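Local coordinates for cellulose binding domain-containing protein (Clostridium clariflavum, PDB 4B96) that probably binds cellulose as the calcium-containing family 3b carbohydrate-binding module of a larger membrane protein in a biomass-sensing system, at residues Y50-S61 and A100-D111. Numbering follows the deposited sequence.
Sequences YKNINFAVYFYS and AAWVFGAITRDD
Tyr50 lies across Arg109 and Asp111, just beyond the paired strands 53-60 and 100-109. Tyr50 CB sits over one face of the Arg109 guanidinium, 3.5 Å from Arg109 NE. CG and CD2 run along the aliphatic part of Arg109, with Tyr50 CD2 3.6 Å from Arg109 CB. CE2 meets the backbone N of Asp110. CE1 and CZ pack against the Asp111 carboxylate, whose OD1 lies over one ring face. At the tip, Tyr50 OH touches Asp111 CB at 3.5 Å. Tyr50 CG stands anti to its own backbone N (chi1 -167°), which turns the ring toward this corner. Arg109 also forms a salt bridge with Asp48, and Asp111 OD1 is hydrogen-bonded to Thr113 OG1.

Asn54 ND2 gives a nearly straight bond (170°) to the anti lone pair of Asp110 OD1, at 2.8 Å. Amide and carboxylate planes are almost perpendicular. The Asn52 amide instead stacks on that carboxylate. Two waters extend this polar cluster, one of them reaching Thr108 OG1.

Antiparallel backbone bonds join the strands along their length. At Phe104 the register slips: Tyr58 N and Phe59 N both bond Phe104 O from the same face of its plane, at 2.7 and 3.3 Å. At the far end Ser61 OG replaces a backbone carbonyl, accepting from Trp102 N at 2.8 Å.

Ile53, Phe55 and Val103 face the second sheet, where Phe55 meets Leu86. Strand 53-60 is the outermost strand of its sheet, next to 100-109, in the two-sheet CBM3 beta-sandwich, and their pairing carries a classic beta bulge.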
loop_
_atom_site.group_PDB
_atom_site.type_symbol
_atom_site.label_atom_id
_atom_site.label_comp_id
_atom_site.label_asym_id
_atom_site.label_seq_id
_atom_site.Cartn_x
_atom_site.Cartn_y
_atom_site.Cartn_z
ATOM N N TYR A 50 11.929 -20.094 14.797
ATOM C CA TYR A 50 13.309 -20.554 14.800
ATOM C C TYR A 50 14.252 -19.309 14.817
ATOM O O TYR A 50 14.216 -18.499 13.909
ATOM C CB TYR A 50 13.620 -21.432 13.554
ATOM C CG TYR A 50 14.944 -22.145 13.734
ATOM C CD1 TYR A 50 15.045 -23.235 14.595
ATOM C CD2 TYR A 50 16.083 -21.713 13.075
ATOM C CE1 TYR A 50 16.229 -23.874 14.817
ATOM C CE2 TYR A 50 17.293 -22.362 13.255
ATOM C CZ TYR A 50 17.364 -23.433 14.136
ATOM O OH TYR A 50 18.536 -24.070 14.350
ATOM N N LYS A 51 15.119 -19.191 15.813
ATOM C CA LYS A 51 15.914 -17.977 15.999
ATOM C C LYS A 51 16.997 -17.727 14.898
ATOM O O LYS A 51 17.135 -16.595 14.398
ATOM C CB LYS A 51 16.514 -17.923 17.396
ATOM C CG LYS A 51 17.513 -16.777 17.654
ATOM C CD LYS A 51 16.866 -15.374 17.632
ATOM C CE LYS A 51 15.674 -15.212 18.607
ATOM N NZ LYS A 51 14.667 -14.191 18.066
ATOM N N ASN A 52 17.666 -18.781 14.444
ATOM C CA ASN A 52 18.841 -18.652 13.544
ATOM C C ASN A 52 18.471 -18.852 12.060
ATOM O O ASN A 52 18.472 -19.974 11.542
ATOM C CB ASN A 52 19.871 -19.675 13.961
ATOM C CG ASN A 52 21.230 -19.443 13.287
ATOM O OD1 ASN A 52 21.387 -18.500 12.484
ATOM N ND2 ASN A 52 22.206 -20.294 13.614
ATOM N N ILE A 53 18.126 -17.762 11.393
ATOM C CA ILE A 53 17.738 -17.798 9.991
ATOM C C ILE A 53 18.937 -17.362 9.102
ATOM O O ILE A 53 19.628 -16.394 9.394
ATOM C CB ILE A 53 16.602 -16.820 9.780
ATOM C CG1 ILE A 53 15.396 -17.215 10.639
ATOM C CG2 ILE A 53 16.195 -16.750 8.269
ATOM C CD1 ILE A 53 14.850 -18.604 10.316
ATOM N N ASN A 54 19.219 -18.106 8.045
ATOM C CA ASN A 54 20.303 -17.778 7.148
ATOM C C ASN A 54 19.735 -17.102 5.877
ATOM O O ASN A 54 18.601 -17.362 5.479
ATOM C CB ASN A 54 21.097 -19.040 6.823
ATOM C CG ASN A 54 21.839 -19.574 8.047
ATOM O OD1 ASN A 54 22.204 -18.803 8.936
ATOM N ND2 ASN A 54 22.026 -20.872 8.115
ATOM N N PHE A 55 20.515 -16.229 5.270
ATOM C CA PHE A 55 20.018 -15.379 4.190
ATOM C C PHE A 55 20.935 -15.641 2.993
ATOM O O PHE A 55 22.163 -15.671 3.149
ATOM C CB PHE A 55 20.174 -13.929 4.656
ATOM C CG PHE A 55 19.911 -12.908 3.587
ATOM C CD1 PHE A 55 18.621 -12.658 3.205
ATOM C CD2 PHE A 55 20.962 -12.159 3.043
ATOM C CE1 PHE A 55 18.333 -11.698 2.234
ATOM C CE2 PHE A 55 20.709 -11.172 2.089
ATOM C CZ PHE A 55 19.361 -10.939 1.694
ATOM N N ALA A 56 20.371 -15.896 1.828
ATOM C CA ALA A 56 21.212 -16.184 0.637
ATOM C C ALA A 56 20.685 -15.317 -0.497
ATOM O O ALA A 56 19.486 -15.160 -0.605
ATOM C CB ALA A 56 21.137 -17.640 0.272
ATOM N N VAL A 57 21.591 -14.697 -1.264
ATOM C CA VAL A 57 21.217 -13.875 -2.407
ATOM C C VAL A 57 21.632 -14.643 -3.650
ATOM O O VAL A 57 22.814 -15.011 -3.810
ATOM C CB VAL A 57 21.928 -12.485 -2.377
ATOM C CG1 VAL A 57 21.533 -11.672 -3.605
ATOM C CG2 VAL A 57 21.517 -11.738 -1.088
ATOM N N TYR A 58 20.665 -14.959 -4.514
ATOM C CA TYR A 58 21.011 -15.743 -5.713
ATOM C C TYR A 58 21.259 -14.860 -6.962
ATOM O O TYR A 58 21.864 -15.312 -7.911
ATOM C CB TYR A 58 19.859 -16.707 -6.048
ATOM C CG TYR A 58 19.597 -17.713 -4.968
ATOM C CD1 TYR A 58 20.658 -18.246 -4.231
ATOM C CD2 TYR A 58 18.286 -18.174 -4.711
ATOM C CE1 TYR A 58 20.428 -19.216 -3.234
ATOM C CE2 TYR A 58 18.037 -19.149 -3.762
ATOM C CZ TYR A 58 19.094 -19.647 -3.010
ATOM O OH TYR A 58 18.848 -20.573 -2.025
ATOM N N PHE A 59 20.675 -13.670 -6.990
ATOM C CA PHE A 59 20.777 -12.844 -8.191
ATOM C C PHE A 59 20.527 -11.416 -7.778
ATOM O O PHE A 59 19.551 -11.135 -7.059
ATOM C CB PHE A 59 19.742 -13.280 -9.265
ATOM C CG PHE A 59 19.919 -12.559 -10.569
ATOM C CD1 PHE A 59 20.973 -12.870 -11.414
ATOM C CD2 PHE A 59 19.053 -11.542 -10.937
ATOM C CE1 PHE A 59 21.178 -12.186 -12.612
ATOM C CE2 PHE A 59 19.247 -10.839 -12.154
ATOM C CZ PHE A 59 20.308 -11.162 -12.985
ATOM N N TYR A 60 21.386 -10.501 -8.237
ATOM C CA TYR A 60 21.167 -9.065 -7.996
ATOM C C TYR A 60 21.549 -8.364 -9.321
ATOM O O TYR A 60 22.708 -8.357 -9.694
ATOM C CB TYR A 60 22.061 -8.551 -6.840
ATOM C CG TYR A 60 21.982 -7.054 -6.567
ATOM C CD1 TYR A 60 20.777 -6.352 -6.782
ATOM C CD2 TYR A 60 23.118 -6.339 -6.131
ATOM C CE1 TYR A 60 20.661 -5.003 -6.514
ATOM C CE2 TYR A 60 23.019 -4.966 -5.864
ATOM C CZ TYR A 60 21.793 -4.302 -6.070
ATOM O OH TYR A 60 21.688 -2.950 -5.817
ATOM N N SER A 61 20.591 -7.811 -10.039
ATOM C CA SER A 61 20.917 -7.305 -11.360
ATOM C C SER A 61 21.807 -6.048 -11.354
ATOM O O SER A 61 22.312 -5.662 -12.385
ATOM C CB SER A 61 19.633 -7.043 -12.158
ATOM O OG SER A 61 18.844 -6.041 -11.501
ATOM N N ALA A 100 14.577 -1.549 -13.701
ATOM C CA ALA A 100 14.142 -2.276 -12.501
ATOM C C ALA A 100 15.350 -2.945 -11.857
ATOM O O ALA A 100 16.321 -3.228 -12.557
ATOM C CB ALA A 100 13.094 -3.311 -12.860
ATOM N N ALA A 101 15.310 -3.165 -10.537
ATOM C CA ALA A 101 16.362 -3.933 -9.858
ATOM C C ALA A 101 15.747 -5.320 -9.637
ATOM O O ALA A 101 14.647 -5.425 -9.038
ATOM C CB ALA A 101 16.670 -3.311 -8.484
ATOM N N TRP A 102 16.435 -6.383 -10.082
ATOM C CA TRP A 102 15.946 -7.750 -9.800
ATOM C C TRP A 102 16.765 -8.291 -8.655
ATOM O O TRP A 102 17.990 -8.263 -8.716
ATOM C CB TRP A 102 16.113 -8.684 -11.038
ATOM C CG TRP A 102 15.274 -8.234 -12.258
ATOM C CD1 TRP A 102 15.436 -7.092 -12.962
ATOM C CD2 TRP A 102 14.144 -8.907 -12.859
ATOM N NE1 TRP A 102 14.520 -7.010 -13.974
ATOM C CE2 TRP A 102 13.711 -8.110 -13.939
ATOM C CE3 TRP A 102 13.468 -10.120 -12.600
ATOM C CZ2 TRP A 102 12.590 -8.470 -14.772
ATOM C CZ3 TRP A 102 12.352 -10.489 -13.446
ATOM C CH2 TRP A 102 11.930 -9.655 -14.499
ATOM N N VAL A 103 16.101 -8.798 -7.614
ATOM C CA VAL A 103 16.812 -9.296 -6.464
ATOM C C VAL A 103 16.223 -10.622 -6.004
ATOM O O VAL A 103 15.082 -10.636 -5.524
ATOM C CB VAL A 103 16.786 -8.279 -5.274
ATOM C CG1 VAL A 103 17.935 -8.608 -4.307
ATOM C CG2 VAL A 103 16.912 -6.813 -5.772
ATOM N N PHE A 104 16.935 -11.742 -6.231
ATOM C CA PHE A 104 16.379 -13.064 -5.900
ATOM C C PHE A 104 17.178 -13.685 -4.756
ATOM O O PHE A 104 18.389 -13.533 -4.683
ATOM C CB PHE A 104 16.506 -14.090 -7.039
ATOM C CG PHE A 104 15.876 -13.653 -8.324
ATOM C CD1 PHE A 104 15.136 -12.490 -8.401
ATOM C CD2 PHE A 104 16.029 -14.410 -9.461
ATOM C CE1 PHE A 104 14.558 -12.087 -9.617
ATOM C CE2 PHE A 104 15.457 -13.991 -10.663
ATOM C CZ PHE A 104 14.751 -12.827 -10.733
ATOM N N GLY A 105 16.502 -14.404 -3.875
ATOM C CA GLY A 105 17.239 -15.141 -2.856
ATOM C C GLY A 105 16.286 -15.840 -1.925
ATOM O O GLY A 105 15.080 -15.883 -2.171
ATOM N N ALA A 106 16.845 -16.391 -0.852
ATOM C CA ALA A 106 16.092 -17.232 0.042
ATOM C C ALA A 106 16.449 -16.915 1.494
ATOM O O ALA A 106 17.533 -16.348 1.792
ATOM C CB ALA A 106 16.426 -18.730 -0.275
ATOM N N ILE A 107 15.568 -17.317 2.412
ATOM C CA ILE A 107 16.015 -17.565 3.788
ATOM C C ILE A 107 15.719 -19.036 4.175
ATOM O O ILE A 107 14.766 -19.636 3.658
ATOM C CB ILE A 107 15.282 -16.640 4.804
ATOM C CG1 ILE A 107 13.759 -16.753 4.650
ATOM C CG2 ILE A 107 15.800 -15.208 4.674
ATOM C CD1 ILE A 107 12.955 -15.978 5.737
ATOM N N THR A 108 16.531 -19.595 5.064
ATOM C CA THR A 108 16.409 -20.997 5.466
ATOM C C THR A 108 16.670 -20.990 6.965
ATOM O O THR A 108 17.317 -20.072 7.469
ATOM C CB THR A 108 17.513 -21.849 4.746
ATOM O OG1 THR A 108 18.804 -21.219 4.940
ATOM C CG2 THR A 108 17.237 -21.913 3.226
ATOM N N ARG A 109 16.178 -21.992 7.675
ATOM C CA ARG A 109 16.568 -22.190 9.062
ATOM C C ARG A 109 17.957 -22.809 9.040
ATOM O O ARG A 109 18.252 -23.710 8.217
ATOM C CB ARG A 109 15.619 -23.164 9.776
ATOM C CG ARG A 109 14.192 -22.633 9.870
ATOM C CD ARG A 109 13.395 -23.703 10.594
ATOM N NE ARG A 109 12.088 -23.194 10.986
ATOM C CZ ARG A 109 11.254 -23.890 11.769
ATOM N NH1 ARG A 109 11.593 -25.123 12.177
ATOM N NH2 ARG A 109 10.071 -23.360 12.144
ATOM N N ASP A 110 18.800 -22.375 9.966
ATOM C CA ASP A 110 20.152 -22.902 10.043
ATOM C C ASP A 110 20.159 -24.407 10.264
ATOM O O ASP A 110 21.125 -25.085 9.883
ATOM C CB ASP A 110 20.902 -22.252 11.197
ATOM C CG ASP A 110 22.373 -22.622 11.208
ATOM O OD1 ASP A 110 23.129 -22.239 10.286
ATOM O OD2 ASP A 110 22.776 -23.303 12.143
ATOM N N ASP A 111 19.119 -24.963 10.881
ATOM C CA ASP A 111 19.114 -26.431 10.969
ATOM C C ASP A 111 18.424 -27.143 9.797
ATOM O O ASP A 111 18.239 -28.348 9.847
ATOM C CB ASP A 111 18.503 -26.909 12.284
ATOM C CG ASP A 111 16.988 -26.615 12.377
ATOM O OD1 ASP A 111 16.397 -25.967 11.470
ATOM O OD2 ASP A 111 16.394 -27.103 13.363
HETATM O O HOH W 1 24.296 -19.788 11.024
HETATM O O HOH W 2 20.646 -22.817 6.254
HETATM O O HOH W 3 18.574 -4.310 -13.457
#